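Long-range contacts in putative uncharacterized protein (Ustilago maydis, PDB 4GNX), which probably serves as the smallest, OB-fold subunit of the heterotrimeric replication protein A, which binds single-stranded DNA: residues L7-M12 / T39-N44; Q19-V24 / G65-A70; N33-Q38 / I47-D52; S56-V61 / I79-T84. One frame throughout, in Å; residues are numbered along the deposited sequence.

In the fold
From the N terminus, contact 1 closes the first loop by bringing residues 7-12, which begin with the short strand 7-8, onto the turn between strands 34-39 and 44-48. Contact 2 opens inside that loop and closes beyond it, so the two cross; it pairs strand 20-31 with strand 60-68. Contact 3, a hairpin of strands 34-39 and 44-48, is nested within the loop of contact 2 and crosses contact 1. Contact 4 follows contacts 1 and 3 in series and crosses contact 2, tying the start of strand 60-68 to the end of strand 73-81. Contacts 2 and 4, about 18 Å apart between centres, lie on opposite sides of the chain's centre.

Contact 1 of 4, residues L7-M12 / T39-N44; sequences LINSSM and TSDLGN
Asp41 carries most of this contact, and its carboxylate meets Asn9 and Ser10 by two different means. Ser10 OG donates to Asp41 OD1 at 2.5 Å, and OD1 receives it on its anti lone pair, the one facing away from OD2. The flat amide group of Asn9 stacks on the same carboxylate, the two planes being only 21° apart, while the CB atoms of Asn9 and Asp41 meet at 3.4 Å. Thr39 adds the apolar part: its CG2, anti to the backbone N, lies 3.6 Å from Asn9 CA. That torsion leaves the hydroxyl beside the backbone N, where Thr39 OG1 bonds to Gly43 O at 2.9 Å. The same Gly43 O also accepts from Thr39 N, so two donors of one residue grip it and fix the rotation of the threonine. Asp41 is presented by a type I turn from Thr39 to Leu42, closed by Leu42 N to Thr39 O at 2.6 Å. Farther out, Ser40 OG bonds to Glu97 of helix 93-104, and Asn9 also touches that helix. The arrangement thus packs the N-terminal segment against the tight turn joining the second and third strands of the OB barrel.

Contact 2 of 4, residues Q19-V24 / G65-A70; sequences QTVRIV and GKVSDA
Peptide groups are the flat groups of this contact, and they meet one another in three different ways. Val67 N lies in the carbonyl plane of Gln19, 3.0 Å from its O, with an N-H...O angle of 167°. Val21 N approaches Gly65 O at 2.6 Å nearly along the C=O axis. In the return bond Gly65 N stands above the carbonyl plane of Val21, 2.9 Å from its O. Val21 and Gly65 therefore form an antiparallel hydrogen-bonded pair, with Thr20 and Lys66 as the neighbouring non-hydrogen-bonded pair, their CA atoms 4.1 Å apart. Thr20 CA points its hydrogen at Gly65 O from 3.2 Å, giving that acceptor a second, weaker contact.

The pairing joins the first and fourth strands of the OB barrel, and the axes of the short segments 20-24 and 65-68 run 108° apart, evidence of how strongly the strands twist and coil here. Thr20 and Lys66 project from one face of the sheet, and the lysine chain, bent at chi2 and chi4, leads away from its partner.

On the face that carries Val21, both of its methyls meet Val67 CG2, with Val21 CG1 at 3.8 Å. Val67 CG2 sits beside its own backbone N, anti to the carbonyl carbon, which also brings it to 3.6 Å from Gln19 O. Ile8, Tyr16 and Phe74 pack around Val21. Arg22 turns the other way: its NE bonds to Thr64, and its NH1 forms a salt bridge with Glu60 of a neighbouring subunit.

Contact 3 of 4, residues N33-Q38 / I47-D52; sequences NTLLMQ and IAMTPD
Ile47 O is held by two donors of different strength. Leu35 N supplies a hydrogen bond of 2.8 Å, in the carbonyl plane and nearly straight at 166°, and Thr34 CA adds a CA-H...O contact at 3.3 Å. Ile47 N answers to Leu35 O at 2.8 Å, again in the carbonyl plane, which makes Leu35 and Ile47 an antiparallel hydrogen-bonded pair. Thr34 and Ala48 form the adjoining non-hydrogen-bonded pair and carry their side chains on the other face. One step farther, Met49 N reaches Asn33 O at 2.6 Å nearly along the C=O axis, so the ladder of bonds extends past the end of strand 44-48.

The apolar side chains gather on the face of Leu35 and Ile47, which lie side by side and point the same way. With Leu35 CG anti to the backbone N (chi1 162°), the leucine branch points along Ile47, and Leu35 CD2 lies 4.1 Å from Ile47 CG1. Met49 folds back toward Leu35: bends at chi2 and chi3 bring its CE to 3.5 Å from Leu35 CB. Met37 extends through chi1 and chi2 and bends only at chi3 (-65°); its chain crosses Ile47 obliquely, and its CE meets Ile47 CD1 at 3.7 Å.

Val63, Phe74 and Ala76 also pack against Ile47, placing this cluster within the barrel interior. Ala48 is joined to Phe74 by backbone hydrogen bonding, linking strand 44-48 to strand 73-81. The contact is therefore the hairpin of the second and third strands of an OB fold, at the place where the third strand meets the fifth and closes the barrel.

Contact 4 of 4, residues S56-V61 / I79-T84; sequences SSSTFV and IREFTT
The backbones run antiparallel, the nearest CA atoms pairing Thr59 with Thr83, Phe60 with Phe82 and Val61 with Glu81, but the bonding is loose: Phe82 N to Phe60 O is a weak bond of 3.2 Å, bent to 123°. Beside it Val61 CA directs its hydrogen at Arg80 O from 3.4 Å. This is the open end of the hairpin formed by the fourth and fifth strands of the OB barrel, where the strands give way to loops.

Thr83 crosses Thr59 at about a right angle, and its OG1 accepts from Phe60 N at 2.7 Å, although the position of that hydroxyl is less certain. Thr83 CB lies in the plane of the Phe60 ring, at its edge, and the methyl Thr83 CG2 lies 3.6 Å from Phe60 CD1. The bend of Glu81 at chi2 (-68°) lays its CD 3.4 Å from Ser58 CB; the serine hydroxyl itself is bonded to Val55 O.

Phe82 reaches outward to another chain: its ring meets that of Tyr117 of a neighbouring subunit, the planes about 30° apart, and Ile79 O accepts a bond from Asn88 of that subunit. Within the hairpin, Arg80 O sits 3.6 Å above one face of the Phe82 ring, toward its rim, while Phe60 CB touches Phe82 CD1 at 3.4 Å, in the ring plane.

Contact 1 of 4, residues L7-M12 / T39-N44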
loop_
_atom_site.group_PDB
_atom_site.type_symbol
_atom_site.label_atom_id
_atom_site.label_comp_id
_atom_site.label_asym_id
_atom_site.label_seq_id
_atom_site.Cartn_x
_atom_site.Cartn_y
_atom_site.Cartn_z
ATOM N N LEU A 7 -3.088 22.294 6.567
ATOM C CA LEU A 7 -2.317 22.160 5.321
ATOM C C LEU A 7 -3.264 22.492 4.225
ATOM O O LEU A 7 -4.239 21.770 4.019
ATOM C CB LEU A 7 -1.858 20.719 5.120
ATOM C CG LEU A 7 -0.737 20.460 4.129
ATOM C CD1 LEU A 7 0.556 21.162 4.543
ATOM C CD2 LEU A 7 -0.531 18.963 3.985
ATOM N N ILE A 8 -3.010 23.574 3.508
ATOM C CA ILE A 8 -4.004 24.013 2.546
ATOM C C ILE A 8 -3.427 24.230 1.146
ATOM O O ILE A 8 -2.209 24.243 0.958
ATOM C CB ILE A 8 -4.801 25.248 3.071
ATOM C CG1 ILE A 8 -3.960 26.515 2.994
ATOM C CG2 ILE A 8 -5.318 25.002 4.489
ATOM C CD1 ILE A 8 -4.776 27.735 2.665
ATOM N N ASN A 9 -4.319 24.333 0.167
ATOM C CA ASN A 9 -3.950 24.755 -1.155
ATOM C C ASN A 9 -4.514 26.159 -1.380
ATOM O O ASN A 9 -5.097 26.743 -0.459
ATOM C CB ASN A 9 -4.407 23.731 -2.205
ATOM C CG ASN A 9 -5.913 23.445 -2.176
ATOM O OD1 ASN A 9 -6.321 22.307 -2.397
ATOM N ND2 ASN A 9 -6.740 24.473 -1.964
ATOM N N SER A 10 -4.338 26.705 -2.581
ATOM C CA SER A 10 -4.664 28.103 -2.824
ATOM C C SER A 10 -6.178 28.390 -2.738
ATOM O O SER A 10 -6.601 29.513 -2.425
ATOM C CB SER A 10 -4.094 28.554 -4.170
ATOM O OG SER A 10 -4.543 27.743 -5.249
ATOM N N SER A 11 -6.992 27.371 -2.988
ATOM C CA SER A 11 -8.417 27.576 -3.055
ATOM C C SER A 11 -9.025 27.641 -1.666
ATOM O O SER A 11 -10.137 28.102 -1.499
ATOM C CB SER A 11 -9.075 26.483 -3.877
ATOM O OG SER A 11 -9.584 25.504 -3.008
ATOM N N MET A 12 -8.289 27.194 -0.670
ATOM C CA MET A 12 -8.767 27.231 0.698
ATOM C C MET A 12 -8.424 28.531 1.418
ATOM O O MET A 12 -8.856 28.756 2.540
ATOM C CB MET A 12 -8.234 26.036 1.472
ATOM C CG MET A 12 -8.788 24.723 0.947
ATOM S SD MET A 12 -7.979 23.220 1.540
ATOM C CE MET A 12 -8.367 23.239 3.294
ATOM N N THR A 39 0.857 25.910 -6.155
ATOM C CA THR A 39 0.313 24.943 -5.212
ATOM C C THR A 39 -0.124 23.646 -5.892
ATOM O O THR A 39 -0.340 23.636 -7.097
ATOM C CB THR A 39 -0.908 25.508 -4.471
ATOM O OG1 THR A 39 -0.717 26.888 -4.222
ATOM C CG2 THR A 39 -0.999 24.866 -3.136
ATOM N N SER A 40 -0.258 22.569 -5.105
ATOM C CA SER A 40 -0.861 21.309 -5.542
ATOM C C SER A 40 -2.188 21.549 -6.232
ATOM O O SER A 40 -2.590 20.813 -7.123
ATOM C CB SER A 40 -1.087 20.401 -4.338
ATOM O OG SER A 40 -1.913 21.022 -3.367
ATOM N N ASP A 41 -2.858 22.593 -5.770
ATOM C CA ASP A 41 -4.076 23.133 -6.326
ATOM C C ASP A 41 -3.946 23.506 -7.798
ATOM O O ASP A 41 -4.948 23.624 -8.502
ATOM C CB ASP A 41 -4.365 24.414 -5.551
ATOM C CG ASP A 41 -5.832 24.691 -5.412
ATOM O OD1 ASP A 41 -6.223 25.863 -5.560
ATOM O OD2 ASP A 41 -6.603 23.749 -5.155
ATOM N N LEU A 42 -2.707 23.704 -8.243
ATOM C CA LEU A 42 -2.354 24.332 -9.530
ATOM C C LEU A 42 -2.522 25.834 -9.552
ATOM O O LEU A 42 -2.247 26.475 -10.563
ATOM C CB LEU A 42 -3.074 23.712 -10.717
ATOM C CG LEU A 42 -2.496 22.377 -11.178
ATOM C CD1 LEU A 42 -3.068 22.020 -12.540
ATOM C CD2 LEU A 42 -0.972 22.397 -11.208
ATOM N N GLY A 43 -2.949 26.396 -8.428
ATOM C CA GLY A 43 -3.076 27.841 -8.297
ATOM C C GLY A 43 -1.862 28.511 -7.690
ATOM O O GLY A 43 -1.149 27.918 -6.912
ATOM N N ASN A 44 -1.638 29.766 -8.058
ATOM C CA ASN A 44 -0.466 30.505 -7.613
ATOM C C ASN A 44 -0.814 31.376 -6.422
ATOM O O ASN A 44 -1.983 31.691 -6.224
ATOM C CB ASN A 44 0.119 31.319 -8.768
ATOM C CG ASN A 44 0.860 30.455 -9.793
ATOM O OD1 ASN A 44 1.247 30.940 -10.842
ATOM N ND2 ASN A 44 1.065 29.179 -9.487
#

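Contact 2 of 4, residues Q19-V24 / G65-A70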
loop_
_atom_site.group_PDB
_atom_site.type_symbol
_atom_site.label_atom_id
_atom_site.label_comp_id
_atom_site.label_asym_id
_atom_site.label_seq_id
_atom_site.Cartn_x
_atom_site.Cartn_y
_atom_site.Cartn_z
ATOM N N GLN A 19 -5.805 33.842 9.665
ATOM C CA GLN A 19 -5.352 32.661 10.383
ATOM C C GLN A 19 -4.044 32.141 9.828
ATOM O O GLN A 19 -3.676 32.410 8.681
ATOM C CB GLN A 19 -6.389 31.552 10.314
ATOM C CG GLN A 19 -7.778 31.948 10.748
ATOM C CD GLN A 19 -8.002 31.623 12.192
ATOM O OE1 GLN A 19 -7.688 32.427 13.086
ATOM N NE2 GLN A 19 -8.560 30.440 12.442
ATOM N N THR A 20 -3.344 31.390 10.662
ATOM C CA THR A 20 -2.048 30.879 10.305
ATOM C C THR A 20 -2.233 29.577 9.590
ATOM O O THR A 20 -2.818 28.655 10.144
ATOM C CB THR A 20 -1.210 30.645 11.552
ATOM O OG1 THR A 20 -0.907 31.917 12.130
ATOM C CG2 THR A 20 0.072 29.952 11.189
ATOM N N VAL A 21 -1.754 29.501 8.360
ATOM C CA VAL A 21 -1.836 28.252 7.635
ATOM C C VAL A 21 -0.462 27.684 7.280
ATOM O O VAL A 21 0.593 28.274 7.589
ATOM C CB VAL A 21 -2.658 28.404 6.352
ATOM C CG1 VAL A 21 -4.078 28.861 6.666
ATOM C CG2 VAL A 21 -1.952 29.343 5.389
ATOM N N ARG A 22 -0.486 26.539 6.613
ATOM C CA ARG A 22 0.719 25.908 6.132
ATOM C C ARG A 22 0.467 25.546 4.690
ATOM O O ARG A 22 -0.584 25.010 4.370
ATOM C CB ARG A 22 0.981 24.668 6.954
ATOM C CG ARG A 22 2.310 24.011 6.671
ATOM C CD ARG A 22 2.763 23.200 7.886
ATOM N NE ARG A 22 3.306 24.074 8.925
ATOM C CZ ARG A 22 3.564 23.688 10.165
ATOM N NH1 ARG A 22 3.331 22.440 10.521
ATOM N NH2 ARG A 22 4.049 24.551 11.054
ATOM N N ILE A 23 1.409 25.854 3.808
ATOM C CA ILE A 23 1.204 25.619 2.369
ATOM C C ILE A 23 2.511 25.242 1.660
ATOM O O ILE A 23 3.579 25.801 1.974
ATOM C CB ILE A 23 0.471 26.803 1.684
ATOM C CG1 ILE A 23 0.392 26.599 0.185
ATOM C CG2 ILE A 23 1.201 28.106 1.891
ATOM C CD1 ILE A 23 -0.828 27.229 -0.457
ATOM N N VAL A 24 2.412 24.292 0.726
ATOM C CA VAL A 24 3.565 23.784 -0.014
ATOM C C VAL A 24 3.462 24.127 -1.489
ATOM O O VAL A 24 2.404 24.016 -2.095
ATOM C CB VAL A 24 3.691 22.247 0.088
ATOM C CG1 VAL A 24 4.959 21.771 -0.610
ATOM C CG2 VAL A 24 3.725 21.788 1.540
ATOM N N GLY A 65 2.439 30.549 7.391
ATOM C CA GLY A 65 2.150 31.966 7.266
ATOM C C GLY A 65 0.736 32.323 7.609
ATOM O O GLY A 65 -0.114 31.450 7.779
ATOM N N LYS A 66 0.486 33.614 7.702
ATOM C CA LYS A 66 -0.814 34.117 8.072
ATOM C C LYS A 66 -1.469 34.692 6.824
ATOM O O LYS A 66 -0.858 35.507 6.114
ATOM C CB LYS A 66 -0.635 35.149 9.176
ATOM C CG LYS A 66 -1.577 36.334 9.185
ATOM C CD LYS A 66 -2.425 36.353 10.438
ATOM C CE LYS A 66 -2.903 37.765 10.723
ATOM N NZ LYS A 66 -1.996 38.435 11.686
ATOM N N VAL A 67 -2.699 34.249 6.544
ATOM C CA VAL A 67 -3.439 34.698 5.363
ATOM C C VAL A 67 -3.887 36.169 5.489
ATOM O O VAL A 67 -4.521 36.534 6.480
ATOM C CB VAL A 67 -4.672 33.809 5.109
ATOM C CG1 VAL A 67 -5.287 34.108 3.759
ATOM C CG2 VAL A 67 -4.299 32.349 5.160
ATOM N N SER A 68 -3.569 36.998 4.488
ATOM C CA SER A 68 -3.887 38.433 4.532
ATOM C C SER A 68 -5.223 38.766 3.910
ATOM O O SER A 68 -5.548 38.248 2.839
ATOM C CB SER A 68 -2.820 39.246 3.810
ATOM O OG SER A 68 -1.557 39.046 4.400
ATOM N N ASP A 69 -5.969 39.663 4.565
ATOM C CA ASP A 69 -7.278 40.151 4.072
ATOM C C ASP A 69 -7.239 41.135 2.877
ATOM O O ASP A 69 -7.380 42.364 3.027
ATOM C CB ASP A 69 -8.176 40.684 5.209
ATOM C CG ASP A 69 -7.390 41.301 6.352
ATOM O OD1 ASP A 69 -7.876 42.293 6.940
ATOM O OD2 ASP A 69 -6.298 40.791 6.674
ATOM N N ALA A 70 -7.023 40.554 1.693
ATOM C CA ALA A 70 -7.302 41.185 0.394
ATOM C C ALA A 70 -7.794 40.088 -0.578
ATOM O O ALA A 70 -8.817 40.257 -1.257
ATOM C CB ALA A 70 -6.076 41.915 -0.146
#

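Contact 3 of 4, residues N33-Q38 / I47-D52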
loop_
_atom_site.group_PDB
_atom_site.type_symbol
_atom_site.label_atom_id
_atom_site.label_comp_id
_atom_site.label_asym_id
_atom_site.label_seq_id
_atom_site.Cartn_x
_atom_site.Cartn_y
_atom_site.Cartn_z
ATOM N N ASN A 33 11.307 40.637 -1.684
ATOM C CA ASN A 33 10.786 39.866 -0.567
ATOM C C ASN A 33 9.433 39.243 -0.875
ATOM O O ASN A 33 8.733 38.819 0.012
ATOM C CB ASN A 33 10.706 40.742 0.682
ATOM C CG ASN A 33 12.077 41.156 1.195
ATOM O OD1 ASN A 33 13.079 41.058 0.476
ATOM N ND2 ASN A 33 12.129 41.623 2.450
ATOM N N THR A 34 9.071 39.177 -2.142
ATOM C CA THR A 34 7.858 38.497 -2.518
ATOM C C THR A 34 8.220 37.205 -3.226
ATOM O O THR A 34 9.124 37.178 -4.064
ATOM C CB THR A 34 6.966 39.385 -3.405
ATOM O OG1 THR A 34 6.738 40.634 -2.738
ATOM C CG2 THR A 34 5.612 38.720 -3.673
ATOM N N LEU A 35 7.522 36.132 -2.876
ATOM C CA LEU A 35 7.710 34.852 -3.522
ATOM C C LEU A 35 6.444 34.498 -4.262
ATOM O O LEU A 35 5.342 34.652 -3.722
ATOM C CB LEU A 35 7.961 33.786 -2.461
ATOM C CG LEU A 35 7.778 32.331 -2.876
ATOM C CD1 LEU A 35 8.914 31.908 -3.786
ATOM C CD2 LEU A 35 7.715 31.421 -1.665
ATOM N N LEU A 36 6.587 34.016 -5.490
ATOM C CA LEU A 36 5.447 33.437 -6.179
ATOM C C LEU A 36 5.531 31.913 -6.179
ATOM O O LEU A 36 6.512 31.317 -6.647
ATOM C CB LEU A 36 5.289 33.984 -7.592
ATOM C CG LEU A 36 3.884 33.795 -8.178
ATOM C CD1 LEU A 36 2.815 34.424 -7.297
ATOM C CD2 LEU A 36 3.817 34.380 -9.577
ATOM N N MET A 37 4.479 31.294 -5.654
ATOM C CA MET A 37 4.445 29.863 -5.443
ATOM C C MET A 37 3.291 29.177 -6.191
ATOM O O MET A 37 2.164 29.684 -6.218
ATOM C CB MET A 37 4.314 29.623 -3.954
ATOM C CG MET A 37 4.362 28.169 -3.564
ATOM S SD MET A 37 3.857 27.902 -1.859
ATOM C CE MET A 37 5.179 28.771 -1.009
ATOM N N GLN A 38 3.584 28.028 -6.803
ATOM C CA GLN A 38 2.554 27.167 -7.374
ATOM C C GLN A 38 2.161 26.064 -6.377
ATOM O O GLN A 38 3.020 25.384 -5.834
ATOM C CB GLN A 38 3.014 26.593 -8.720
ATOM C CG GLN A 38 2.150 25.461 -9.253
ATOM C CD GLN A 38 2.169 25.348 -10.760
ATOM O OE1 GLN A 38 3.145 25.722 -11.415
ATOM N NE2 GLN A 38 1.083 24.834 -11.325
ATOM N N ILE A 47 3.521 35.328 -1.651
ATOM C CA ILE A 47 3.978 35.264 -0.252
ATOM C C ILE A 47 4.958 36.394 0.083
ATOM O O ILE A 47 5.928 36.621 -0.634
ATOM C CB ILE A 47 4.656 33.918 0.082
ATOM C CG1 ILE A 47 3.956 32.748 -0.628
ATOM C CG2 ILE A 47 4.732 33.722 1.596
ATOM C CD1 ILE A 47 3.346 31.718 0.299
ATOM N N ALA A 48 4.687 37.104 1.170
ATOM C CA ALA A 48 5.552 38.175 1.631
ATOM C C ALA A 48 6.552 37.548 2.573
ATOM O O ALA A 48 6.190 36.986 3.611
ATOM C CB ALA A 48 4.758 39.274 2.321
ATOM N N MET A 49 7.816 37.644 2.192
ATOM C CA MET A 49 8.889 36.926 2.838
ATOM C C MET A 49 9.616 37.758 3.904
ATOM O O MET A 49 9.775 38.977 3.764
ATOM C CB MET A 49 9.860 36.458 1.751
ATOM C CG MET A 49 10.502 35.097 1.980
ATOM S SD MET A 49 9.374 33.718 2.292
ATOM C CE MET A 49 8.173 34.006 0.991
ATOM N N THR A 50 10.035 37.075 4.971
ATOM C CA THR A 50 10.946 37.607 5.988
ATOM C C THR A 50 12.260 38.089 5.347
ATOM O O THR A 50 12.735 37.497 4.375
ATOM C CB THR A 50 11.215 36.524 7.072
ATOM O OG1 THR A 50 10.072 36.414 7.912
ATOM C CG2 THR A 50 12.387 36.855 7.970
ATOM N N PRO A 51 12.839 39.179 5.877
ATOM C CA PRO A 51 14.148 39.675 5.452
ATOM C C PRO A 51 15.212 38.589 5.236
ATOM O O PRO A 51 15.866 38.560 4.191
ATOM C CB PRO A 51 14.550 40.600 6.599
ATOM C CG PRO A 51 13.251 41.115 7.113
ATOM C CD PRO A 51 12.168 40.139 6.767
ATOM N N ASP A 52 15.392 37.709 6.210
ATOM C CA ASP A 52 16.310 36.591 6.019
ATOM C C ASP A 52 15.590 35.366 5.459
ATOM O O ASP A 52 14.871 34.657 6.180
ATOM C CB ASP A 52 17.092 36.256 7.298
ATOM C CG ASP A 52 16.256 36.388 8.562
ATOM O OD1 ASP A 52 15.218 35.698 8.699
ATOM O OD2 ASP A 52 16.669 37.184 9.430
#

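Contact 4 of 4, residues S56-V61 / I79-T84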
loop_
_atom_site.group_PDB
_atom_site.type_symbol
_atom_site.label_atom_id
_atom_site.label_comp_id
_atom_site.label_asym_id
_atom_site.label_seq_id
_atom_site.Cartn_x
_atom_site.Cartn_y
_atom_site.Cartn_z
ATOM N N SER A 56 15.323 31.785 -2.886
ATOM C CA SER A 56 15.807 31.844 -4.268
ATOM C C SER A 56 16.451 30.533 -4.771
ATOM O O SER A 56 16.167 30.091 -5.887
ATOM C CB SER A 56 16.750 33.046 -4.471
ATOM O OG SER A 56 17.657 33.190 -3.390
ATOM N N SER A 57 17.285 29.903 -3.945
ATOM C CA SER A 57 18.043 28.734 -4.387
ATOM C C SER A 57 17.403 27.403 -3.972
ATOM O O SER A 57 18.108 26.455 -3.601
ATOM C CB SER A 57 19.495 28.834 -3.910
ATOM O OG SER A 57 19.546 29.085 -2.518
ATOM N N SER A 58 16.074 27.327 -4.062
ATOM C CA SER A 58 15.337 26.117 -3.657
ATOM C C SER A 58 14.043 25.884 -4.446
ATOM O O SER A 58 13.371 26.830 -4.842
ATOM C CB SER A 58 15.029 26.164 -2.165
ATOM O OG SER A 58 13.861 26.907 -1.918
ATOM N N THR A 59 13.678 24.624 -4.648
ATOM C CA THR A 59 12.664 24.314 -5.641
ATOM C C THR A 59 11.267 24.270 -5.019
ATOM O O THR A 59 10.373 25.014 -5.425
ATOM C CB THR A 59 12.989 23.011 -6.408
ATOM O OG1 THR A 59 14.406 22.781 -6.417
ATOM C CG2 THR A 59 12.488 23.092 -7.837
ATOM N N PHE A 60 11.081 23.402 -4.035
ATOM C CA PHE A 60 9.816 23.369 -3.330
ATOM C C PHE A 60 10.010 23.855 -1.937
ATOM O O PHE A 60 11.037 23.615 -1.323
ATOM C CB PHE A 60 9.229 21.982 -3.282
ATOM C CG PHE A 60 8.926 21.407 -4.625
ATOM C CD1 PHE A 60 9.939 20.849 -5.411
ATOM C CD2 PHE A 60 7.626 21.392 -5.104
ATOM C CE1 PHE A 60 9.663 20.295 -6.646
ATOM C CE2 PHE A 60 7.342 20.828 -6.336
ATOM C CZ PHE A 60 8.362 20.286 -7.110
ATOM N N VAL A 61 8.990 24.518 -1.428
ATOM C CA VAL A 61 9.098 25.156 -0.143
ATOM C C VAL A 61 7.833 24.931 0.691
ATOM O O VAL A 61 6.747 24.757 0.127
ATOM C CB VAL A 61 9.371 26.642 -0.375
ATOM C CG1 VAL A 61 8.125 27.329 -0.914
ATOM C CG2 VAL A 61 9.863 27.291 0.894
ATOM N N ILE A 79 9.713 29.213 7.211
ATOM C CA ILE A 79 9.831 28.612 5.890
ATOM C C ILE A 79 10.764 27.377 5.905
ATOM O O ILE A 79 11.852 27.415 6.494
ATOM C CB ILE A 79 10.285 29.653 4.819
ATOM C CG1 ILE A 79 9.347 30.889 4.736
ATOM C CG2 ILE A 79 10.386 28.989 3.461
ATOM C CD1 ILE A 79 9.798 32.146 5.489
ATOM N N ARG A 80 10.319 26.307 5.237
ATOM C CA ARG A 80 11.012 25.020 5.144
ATOM C C ARG A 80 11.441 24.626 3.705
ATOM O O ARG A 80 10.624 24.634 2.798
ATOM C CB ARG A 80 10.075 23.944 5.685
ATOM C CG ARG A 80 10.671 23.042 6.748
ATOM C CD ARG A 80 12.068 22.510 6.392
ATOM N NE ARG A 80 13.106 23.565 6.341
ATOM C CZ ARG A 80 14.417 23.400 6.552
ATOM N NH1 ARG A 80 14.936 22.211 6.866
ATOM N NH2 ARG A 80 15.214 24.457 6.464
ATOM N N GLU A 81 12.696 24.243 3.498
ATOM C CA GLU A 81 13.174 23.798 2.180
ATOM C C GLU A 81 12.824 22.326 1.862
ATOM O O GLU A 81 12.464 21.588 2.772
ATOM C CB GLU A 81 14.688 23.985 2.128
ATOM C CG GLU A 81 15.228 24.418 0.777
ATOM C CD GLU A 81 15.083 23.323 -0.252
ATOM O OE1 GLU A 81 15.785 22.292 -0.124
ATOM O OE2 GLU A 81 14.243 23.481 -1.167
ATOM N N PHE A 82 12.918 21.907 0.586
ATOM C CA PHE A 82 12.885 20.458 0.187
ATOM C C PHE A 82 13.801 20.015 -0.959
ATOM O O PHE A 82 14.989 19.818 -0.761
ATOM C CB PHE A 82 11.500 20.012 -0.201
ATOM C CG PHE A 82 10.437 20.612 0.613
ATOM C CD1 PHE A 82 9.365 21.194 0.019
ATOM C CD2 PHE A 82 10.496 20.565 1.981
ATOM C CE1 PHE A 82 8.350 21.729 0.765
ATOM C CE2 PHE A 82 9.494 21.107 2.750
ATOM C CZ PHE A 82 8.417 21.695 2.133
ATOM N N THR A 83 13.201 19.869 -2.145
ATOM C CA THR A 83 13.736 19.215 -3.372
ATOM C C THR A 83 15.200 18.787 -3.515
ATOM O O THR A 83 15.642 17.775 -2.951
ATOM C CB THR A 83 13.483 20.112 -4.586
ATOM O OG1 THR A 83 12.477 21.080 -4.252
ATOM C CG2 THR A 83 13.130 19.268 -5.862
ATOM N N THR A 84 15.905 19.564 -4.349
ATOM C CA THR A 84 17.256 19.297 -4.837
ATOM C C THR A 84 17.795 20.619 -5.420
ATOM O O THR A 84 17.053 21.612 -5.508
ATOM C CB THR A 84 17.253 18.232 -5.968
ATOM O OG1 THR A 84 16.080 17.410 -5.877
ATOM C CG2 THR A 84 18.527 17.352 -5.927
#